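Local atomic coordinates of extracellular protein containing a SCP domain (Bacillus anthracis, PDB entry 4IFA), a protein that is of unknown function but carries an SCP domain of the cysteine-rich secretory protein family and is probably secreted, with a possible link to virulence. Residues Arg312-Gly324 and Tyr328-Lys339. Residues are numbered along the deposited sequence; the frame is centred on the assembly and turned at random.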
ATOM      1  N   ARG A 312      12.429   8.361   1.065  1.00 19.69           N
ATOM      2  CA  ARG A 312      11.803   9.229   0.065  1.00 19.81           C
ATOM      3  C   ARG A 312      12.788   9.688  -0.994  1.00 19.64           C
ATOM      4  O   ARG A 312      12.448   9.798  -2.171  1.00 20.70           O
ATOM      5  CB  ARG A 312      11.153  10.424   0.778  1.00 20.07           C
ATOM      6  CG  ARG A 312      10.404  11.415  -0.096  1.00 21.74           C
ATOM      7  CD  ARG A 312      10.041  12.616   0.780  1.00 22.07           C
ATOM      8  NE  ARG A 312       9.172  13.582   0.100  1.00 24.11           N
ATOM      9  CZ  ARG A 312       7.861  13.409  -0.041  1.00 20.33           C
ATOM     10  NH1 ARG A 312       7.256  12.306   0.404  1.00 20.81           N
ATOM     11  NH2 ARG A 312       7.137  14.326  -0.664  1.00 22.25           N
ATOM     12  N   LYS A 313      14.028   9.980  -0.580  1.00 21.04           N
ATOM     13  CA  LYS A 313      15.067  10.366  -1.532  1.00 23.20           C
ATOM     14  C   LYS A 313      15.211   9.304  -2.634  1.00 22.36           C
ATOM     15  O   LYS A 313      15.356   9.666  -3.799  1.00 23.20           O
ATOM     16  CB  LYS A 313      16.417  10.676  -0.839  1.00 25.16           C
ATOM     17  CG  LYS A 313      16.380  11.964  -0.031  1.00 32.40           C
ATOM     18  CD  LYS A 313      17.703  12.448   0.524  1.00 39.17           C
ATOM     19  CE  LYS A 313      17.432  13.638   1.489  1.00 43.00           C
ATOM     20  NZ  LYS A 313      16.547  14.714   0.928  1.00 44.68           N
ATOM     21  N   ASN A 314      15.164   8.003  -2.285  1.00 20.67           N
ATOM     22  CA  ASN A 314      15.287   6.977  -3.311  1.00 20.71           C
ATOM     23  C   ASN A 314      14.046   6.932  -4.200  1.00 20.18           C
ATOM     24  O   ASN A 314      14.153   6.883  -5.429  1.00 21.56           O
ATOM     25  CB  ASN A 314      15.543   5.596  -2.713  1.00 20.29           C
ATOM     26  CG  ASN A 314      16.910   5.447  -2.126  1.00 22.36           C
ATOM     27  OD1 ASN A 314      17.907   5.952  -2.681  1.00 23.22           O
ATOM     28  ND2 ASN A 314      16.983   4.736  -1.014  1.00 21.60           N
ATOM     29  N   LEU A 315      12.863   7.032  -3.583  1.00 19.60           N
ATOM     30  CA  LEU A 315      11.625   7.061  -4.361  1.00 19.88           C
ATOM     31  C   LEU A 315      11.606   8.141  -5.408  1.00 20.43           C
ATOM     32  O   LEU A 315      11.113   7.956  -6.510  1.00 20.79           O
ATOM     33  CB  LEU A 315      10.422   7.282  -3.442  1.00 18.93           C
ATOM     34  CG  LEU A 315      10.091   6.131  -2.505  1.00 18.37           C
ATOM     35  CD1 LEU A 315       9.037   6.592  -1.473  1.00 19.75           C
ATOM     36  CD2 LEU A 315       9.575   4.868  -3.197  1.00 20.43           C
ATOM     37  N   LEU A 316      12.167   9.297  -5.066  1.00 18.85           N
ATOM     38  CA  LEU A 316      12.059  10.493  -5.908  1.00 21.74           C
ATOM     39  C   LEU A 316      13.306  10.806  -6.726  1.00 22.15           C
ATOM     40  O   LEU A 316      13.404  11.865  -7.332  1.00 23.84           O
ATOM     41  CB  LEU A 316      11.664  11.721  -5.057  1.00 22.48           C
ATOM     42  CG  LEU A 316      10.360  11.607  -4.271  1.00 22.06           C
ATOM     43  CD1 LEU A 316      10.040  12.909  -3.553  1.00 22.99           C
ATOM     44  CD2 LEU A 316       9.214  11.157  -5.153  1.00 21.91           C
ATOM     45  N   ASN A 317      14.247   9.865  -6.787  1.00 21.64           N
ATOM     46  CA  ASN A 317      15.482  10.119  -7.516  1.00 22.40           C
ATOM     47  C   ASN A 317      15.292   9.923  -8.998  1.00 22.83           C
ATOM     48  O   ASN A 317      15.060   8.813  -9.456  1.00 23.32           O
ATOM     49  CB  ASN A 317      16.600   9.216  -6.984  1.00 23.13           C
ATOM     50  CG  ASN A 317      17.972   9.603  -7.524  1.00 24.22           C
ATOM     51  OD1 ASN A 317      18.108  10.377  -8.482  1.00 24.38           O
ATOM     52  ND2 ASN A 317      19.012   9.078  -6.881  1.00 25.84           N
ATOM     53  N   GLU A 318      15.383  11.002  -9.764  1.00 25.09           N
ATOM     54  CA  GLU A 318      15.214  10.915 -11.209  1.00 26.54           C
ATOM     55  C   GLU A 318      16.334  10.087 -11.887  1.00 28.41           C
ATOM     56  O   GLU A 318      16.168   9.609 -13.029  1.00 29.08           O
ATOM     57  CB  GLU A 318      15.144  12.330 -11.823  1.00 30.98           C
ATOM     58  CG  GLU A 318      14.800  12.340 -13.326  1.00 36.19           C
ATOM     59  CD  GLU A 318      14.280  13.683 -13.819  1.00 48.19           C
ATOM     60  OE1 GLU A 318      14.787  14.730 -13.338  1.00 54.59           O
ATOM     61  OE2 GLU A 318      13.372  13.694 -14.695  1.00 50.86           O
ATOM     62  N   GLN A 319      17.474   9.927 -11.215  1.00 25.54           N
ATOM     63  CA  GLN A 319      18.587   9.154 -11.798  1.00 26.08           C
ATOM     64  C   GLN A 319      18.224   7.668 -11.998  1.00 24.48           C
ATOM     65  O   GLN A 319      18.807   7.006 -12.874  1.00 25.04           O
ATOM     66  CB  GLN A 319      19.852   9.228 -10.925  1.00 26.68           C
ATOM     67  CG  GLN A 319      20.538  10.584 -10.782  1.00 29.23           C
ATOM     68  CD  GLN A 319      21.559  10.603  -9.624  1.00 31.48           C
ATOM     69  OE1 GLN A 319      21.377   9.922  -8.620  1.00 33.63           O
ATOM     70  NE2 GLN A 319      22.620  11.417  -9.751  1.00 33.06           N
ATOM     71  N   PHE A 320      17.336   7.128 -11.159  1.00 23.39           N
ATOM     72  CA  PHE A 320      16.940   5.720 -11.257  1.00 22.50           C
ATOM     73  C   PHE A 320      16.001   5.467 -12.428  1.00 22.85           C
ATOM     74  O   PHE A 320      15.111   6.278 -12.726  1.00 25.27           O
ATOM     75  CB  PHE A 320      16.302   5.225  -9.972  1.00 21.05           C
ATOM     76  CG  PHE A 320      17.229   5.201  -8.802  1.00 20.57           C
ATOM     77  CD1 PHE A 320      18.532   4.716  -8.914  1.00 22.24           C
ATOM     78  CD2 PHE A 320      16.783   5.604  -7.553  1.00 20.63           C
ATOM     79  CE1 PHE A 320      19.360   4.684  -7.803  1.00 23.37           C
ATOM     80  CE2 PHE A 320      17.622   5.568  -6.448  1.00 21.42           C
ATOM     81  CZ  PHE A 320      18.888   5.097  -6.580  1.00 22.00           C
ATOM     82  N   THR A 321      16.235   4.337 -13.093  1.00 22.76           N
ATOM     83  CA  THR A 321      15.478   3.885 -14.233  1.00 23.01           C
ATOM     84  C   THR A 321      14.717   2.599 -14.002  1.00 21.78           C
ATOM     85  O   THR A 321      13.731   2.337 -14.705  1.00 22.92           O
ATOM     86  CB  THR A 321      16.393   3.673 -15.458  1.00 24.93           C
ATOM     87  OG1 THR A 321      17.410   2.694 -15.182  1.00 24.61           O
ATOM     88  CG2 THR A 321      17.055   4.994 -15.848  1.00 26.19           C
ATOM     89  N   GLY A 322      15.153   1.788 -13.043  1.00 21.87           N
ATOM     90  CA  GLY A 322      14.579   0.474 -12.798  1.00 20.87           C
ATOM     91  C   GLY A 322      14.365   0.224 -11.318  1.00 20.21           C
ATOM     92  O   GLY A 322      14.950   0.872 -10.456  1.00 20.16           O
ATOM     93  N   LEU A 323      13.546  -0.777 -11.040  1.00 20.02           N
ATOM     94  CA  LEU A 323      13.186  -1.182  -9.694  1.00 18.98           C
ATOM     95  C   LEU A 323      12.876  -2.644  -9.628  1.00 19.34           C
ATOM     96  O   LEU A 323      12.094  -3.148 -10.432  1.00 21.19           O
ATOM     97  CB  LEU A 323      11.962  -0.398  -9.184  1.00 18.49           C
ATOM     98  CG  LEU A 323      11.364  -0.726  -7.826  1.00 17.25           C
ATOM     99  CD1 LEU A 323      12.393  -0.603  -6.714  1.00 19.69           C
ATOM    100  CD2 LEU A 323      10.114   0.115  -7.564  1.00 18.76           C
ATOM    101  N   GLY A 324      13.489  -3.327  -8.672  1.00 19.29           N
ATOM    102  CA  GLY A 324      13.073  -4.690  -8.330  1.00 19.54           C
ATOM    103  C   GLY A 324      12.651  -4.637  -6.865  1.00 20.08           C
ATOM    104  O   GLY A 324      13.274  -4.001  -6.022  1.00 19.89           O
ATOM    105  N   TYR A 328       9.739 -11.041   1.740  1.00 20.79           N
ATOM    106  CA  TYR A 328       9.822 -12.336   2.398  1.00 22.64           C
ATOM    107  C   TYR A 328       9.131 -12.162   3.746  1.00 22.17           C
ATOM    108  O   TYR A 328       9.589 -11.394   4.589  1.00 23.07           O
ATOM    109  CB  TYR A 328      11.270 -12.795   2.573  1.00 23.37           C
ATOM    110  CG  TYR A 328      11.401 -14.210   3.036  1.00 27.25           C
ATOM    111  CD1 TYR A 328      11.293 -15.236   2.123  1.00 28.13           C
ATOM    112  CD2 TYR A 328      11.588 -14.505   4.369  1.00 28.21           C
ATOM    113  CE1 TYR A 328      11.415 -16.587   2.536  1.00 31.65           C
ATOM    114  CE2 TYR A 328      11.718 -15.824   4.789  1.00 32.18           C
ATOM    115  CZ  TYR A 328      11.623 -16.850   3.860  1.00 30.63           C
ATOM    116  OH  TYR A 328      11.732 -18.185   4.272  1.00 35.71           O
ATOM    117  N   ASP A 329       7.989 -12.826   3.913  1.00 24.96           N
ATOM    118  CA  ASP A 329       7.111 -12.610   5.061  1.00 25.43           C
ATOM    119  C   ASP A 329       6.860 -11.090   5.167  1.00 23.77           C
ATOM    120  O   ASP A 329       6.439 -10.495   4.182  1.00 26.02           O
ATOM    121  CB  ASP A 329       7.665 -13.268   6.339  1.00 27.01           C
ATOM    122  CG  ASP A 329       6.578 -13.524   7.420  1.00 31.07           C
ATOM    123  OD1 ASP A 329       5.406 -13.065   7.306  1.00 37.99           O
ATOM    124  OD2 ASP A 329       6.893 -14.280   8.368  1.00 36.48           O
ATOM    125  N   LYS A 330       7.119 -10.469   6.310  1.00 24.05           N
ATOM    126  CA  LYS A 330       6.915  -9.025   6.434  1.00 22.74           C
ATOM    127  C   LYS A 330       8.198  -8.225   6.373  1.00 21.29           C
ATOM    128  O   LYS A 330       8.325  -7.218   7.041  1.00 21.64           O
ATOM    129  CB  LYS A 330       6.050  -8.689   7.677  1.00 23.98           C
ATOM    130  CG  LYS A 330       4.629  -9.298   7.555  1.00 28.25           C
ATOM    131  CD  LYS A 330       3.757  -8.863   8.697  1.00 31.39           C
ATOM    132  CE  LYS A 330       2.395  -9.513   8.603  1.00 35.65           C
ATOM    133  NZ  LYS A 330       1.614  -9.314   9.866  1.00 41.83           N
ATOM    134  N   PHE A 331       9.153  -8.681   5.537  1.00 20.71           N
ATOM    135  CA  PHE A 331      10.376  -7.950   5.247  1.00 19.40           C
ATOM    136  C   PHE A 331      10.251  -7.538   3.785  1.00 19.39           C
ATOM    137  O   PHE A 331      10.055  -8.384   2.908  1.00 20.78           O
ATOM    138  CB  PHE A 331      11.633  -8.822   5.513  1.00 19.74           C
ATOM    139  CG  PHE A 331      11.953  -8.988   6.968  1.00 21.19           C
ATOM    140  CD1 PHE A 331      12.980  -8.254   7.568  1.00 23.51           C
ATOM    141  CD2 PHE A 331      11.154  -9.791   7.767  1.00 25.09           C
ATOM    142  CE1 PHE A 331      13.208  -8.363   8.913  1.00 23.47           C
ATOM    143  CE2 PHE A 331      11.408  -9.915   9.120  1.00 24.98           C
ATOM    144  CZ  PHE A 331      12.423  -9.174   9.665  1.00 23.67           C
ATOM    145  N   TYR A 332      10.373  -6.241   3.556  1.00 18.96           N
ATOM    146  CA  TYR A 332      10.160  -5.615   2.260  1.00 18.28           C
ATOM    147  C   TYR A 332      11.376  -4.843   1.828  1.00 17.32           C
ATOM    148  O   TYR A 332      11.909  -4.019   2.587  1.00 18.62           O
ATOM    149  CB  TYR A 332       9.001  -4.590   2.376  1.00 18.70           C
ATOM    150  CG  TYR A 332       7.735  -5.108   3.049  1.00 17.65           C
ATOM    151  CD1 TYR A 332       6.677  -5.628   2.297  1.00 19.19           C
ATOM    152  CD2 TYR A 332       7.576  -5.044   4.420  1.00 17.64           C
ATOM    153  CE1 TYR A 332       5.524  -6.072   2.877  1.00 19.85           C
ATOM    154  CE2 TYR A 332       6.397  -5.515   5.021  1.00 20.01           C
ATOM    155  CZ  TYR A 332       5.379  -6.017   4.251  1.00 18.42           C
ATOM    156  OH  TYR A 332       4.221  -6.488   4.835  1.00 20.32           O
ATOM    157  N   THR A 333      11.873  -5.140   0.614  1.00 18.00           N
ATOM    158  CA  THR A 333      13.048  -4.479   0.081  1.00 18.23           C
ATOM    159  C   THR A 333      12.823  -3.965  -1.330  1.00 17.47           C
ATOM    160  O   THR A 333      12.411  -4.715  -2.205  1.00 19.09           O
ATOM    161  CB  THR A 333      14.249  -5.469   0.035  1.00 18.40           C
ATOM    162  OG1 THR A 333      14.562  -5.923   1.359  1.00 19.29           O
ATOM    163  CG2 THR A 333      15.509  -4.859  -0.554  1.00 19.48           C
ATOM    164  N   GLN A 334      13.118  -2.684  -1.527  1.00 17.16           N
ATOM    165  CA  GLN A 334      13.201  -2.084  -2.860  1.00 17.70           C
ATOM    166  C   GLN A 334      14.662  -1.948  -3.215  1.00 17.56           C
ATOM    167  O   GLN A 334      15.436  -1.365  -2.435  1.00 18.44           O
ATOM    168  CB  GLN A 334      12.604  -0.676  -2.884  1.00 18.74           C
ATOM    169  CG  GLN A 334      11.105  -0.592  -2.761  1.00 18.07           C
ATOM    170  CD  GLN A 334      10.602   0.843  -2.709  1.00 17.99           C
ATOM    171  OE1 GLN A 334      11.158   1.690  -2.004  1.00 18.10           O
ATOM    172  NE2 GLN A 334       9.542   1.144  -3.483  1.00 17.99           N
ATOM    173  N   ASN A 335      15.031  -2.406  -4.415  1.00 18.30           N
ATOM    174  CA  ASN A 335      16.350  -2.143  -4.975  1.00 17.90           C
ATOM    175  C   ASN A 335      16.138  -1.368  -6.279  1.00 18.45           C
ATOM    176  O   ASN A 335      15.545  -1.847  -7.251  1.00 19.37           O
ATOM    177  CB  ASN A 335      17.199  -3.403  -5.168  1.00 19.12           C
ATOM    178  CG  ASN A 335      17.769  -3.956  -3.871  1.00 20.23           C
ATOM    179  OD1 ASN A 335      17.644  -3.353  -2.758  1.00 22.30           O
ATOM    180  ND2 ASN A 335      18.391  -5.116  -3.986  1.00 19.29           N
ATOM    181  N   PHE A 336      16.621  -0.127  -6.279  1.00 18.88           N
ATOM    182  CA  PHE A 336      16.521   0.789  -7.399  1.00 19.35           C
ATOM    183  C   PHE A 336      17.832   0.725  -8.165  1.00 19.66           C
ATOM    184  O   PHE A 336      18.908   0.644  -7.563  1.00 20.48           O
ATOM    185  CB  PHE A 336      16.356   2.245  -6.896  1.00 18.95           C
ATOM    186  CG  PHE A 336      15.110   2.522  -6.102  1.00 18.24           C
ATOM    187  CD1 PHE A 336      13.998   3.044  -6.735  1.00 19.72           C
ATOM    188  CD2 PHE A 336      15.067   2.293  -4.736  1.00 18.35           C
ATOM    189  CE1 PHE A 336      12.852   3.318  -6.024  1.00 20.53           C
ATOM    190  CE2 PHE A 336      13.911   2.535  -4.014  1.00 18.76           C
ATOM    191  CZ  PHE A 336      12.809   3.057  -4.673  1.00 19.91           C
ATOM    192  N   ILE A 337      17.759   0.788  -9.493  1.00 20.60           N
ATOM    193  CA  ILE A 337      18.957   0.826 -10.328  1.00 22.37           C
ATOM    194  C   ILE A 337      18.832   1.822 -11.460  1.00 23.07           C
ATOM    195  O   ILE A 337      17.745   2.285 -11.820  1.00 21.97           O
ATOM    196  CB  ILE A 337      19.330  -0.545 -10.944  1.00 24.72           C
ATOM    197  CG1 ILE A 337      18.180  -1.091 -11.808  1.00 25.56           C
ATOM    198  CG2 ILE A 337      19.662  -1.577  -9.808  1.00 25.15           C
ATOM    199  CD1 ILE A 337      18.610  -2.304 -12.662  1.00 31.36           C
ATOM    200  N   ARG A 338      19.999   2.215 -11.953  1.00 22.65           N
ATOM    201  CA  ARG A 338      20.133   2.999 -13.158  1.00 24.06           C
ATOM    202  C   ARG A 338      20.921   2.159 -14.135  1.00 26.76           C
ATOM    203  O   ARG A 338      22.019   1.682 -13.812  1.00 27.95           O
ATOM    204  CB  ARG A 338      20.898   4.323 -12.952  1.00 25.23           C
ATOM    205  CG  ARG A 338      21.067   5.106 -14.250  1.00 25.56           C
ATOM    206  CD  ARG A 338      21.835   6.391 -14.018  1.00 27.18           C
ATOM    207  NE  ARG A 338      22.045   7.147 -15.241  1.00 29.59           N
ATOM    208  CZ  ARG A 338      21.220   8.054 -15.750  1.00 28.69           C
ATOM    209  NH1 ARG A 338      20.054   8.317 -15.156  1.00 28.31           N
ATOM    210  NH2 ARG A 338      21.553   8.682 -16.869  1.00 33.61           N
ATOM    211  N   LYS A 339      20.393   1.977 -15.323  1.00 28.33           N
ATOM    212  CA  LYS A 339      21.190   1.363 -16.373  1.00 31.92           C
ATOM    213  C   LYS A 339      20.816   1.955 -17.724  1.00 33.89           C
ATOM    214  O   LYS A 339      19.921   2.799 -17.811  1.00 33.44           O
ATOM    215  CB  LYS A 339      21.127  -0.163 -16.333  1.00 33.61           C
ATOM    216  CG  LYS A 339      19.730  -0.713 -16.472  1.00 34.78           C
ATOM    217  CD  LYS A 339      19.740  -2.215 -16.466  1.00 39.17           C
ATOM    218  CE  LYS A 339      18.351  -2.787 -16.655  1.00 41.89           C
ATOM    219  NZ  LYS A 339      18.419  -4.279 -16.683  1.00 45.96           N
ATOM    220  OXT LYS A 339      21.475   1.644 -18.735  1.00 36.86           O
TER
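Ile337 O is gripped by two successive backbone amides, Thr321 N at 2.8 Å and Gly322 N at 2.9 Å. The first donor lies in the carbonyl plane and the second is tilted 30° from it. Two residues thus face one, a classic beta bulge, as the chain enters strand 322-328. Gly322 suits the place because a CB there would press on Ile337 CG1. The OG1 of Thr321 lies between its own backbone N and carbonyl carbon (chi1 60°), where it accepts a hydrogen bond from Lys339 N at 3.1 Å, which ties the C-terminal residue Lys339 to the bulge. Nearby, the extended chain of Arg338 runs alongside Gln319 O, and NH1 donates to that oxygen at 2.9 Å, nearly within the guanidinium plane; Gln285 accepts from NE.

Beyond the bulge the strands form a regular antiparallel hairpin, the middle pair of the four-stranded sheet in this SCP-type alpha/beta domain. Gly324 and Asn335 exchange two nearly straight backbone bonds.

On the face carrying Leu323 and Phe336, the sheet meets the end of helix 309-315. Phe336 is broad enough to bridge them: Leu323 CD1 sits over the centre of one ring face, 4.0 Å from the centroid, while Asn314 O lies above the opposite face toward the rim, and Leu315 CD2 touches the edge at CZ. Phe320, with CG beside its backbone N (chi1 -65°), turns a ring face to Phe336 CB, 3.5 Å from the centroid; the two rings are near parallel but slid apart. Leu315 CD2 also packs across the amide of Gln334, whose OE1 is held by Asn290.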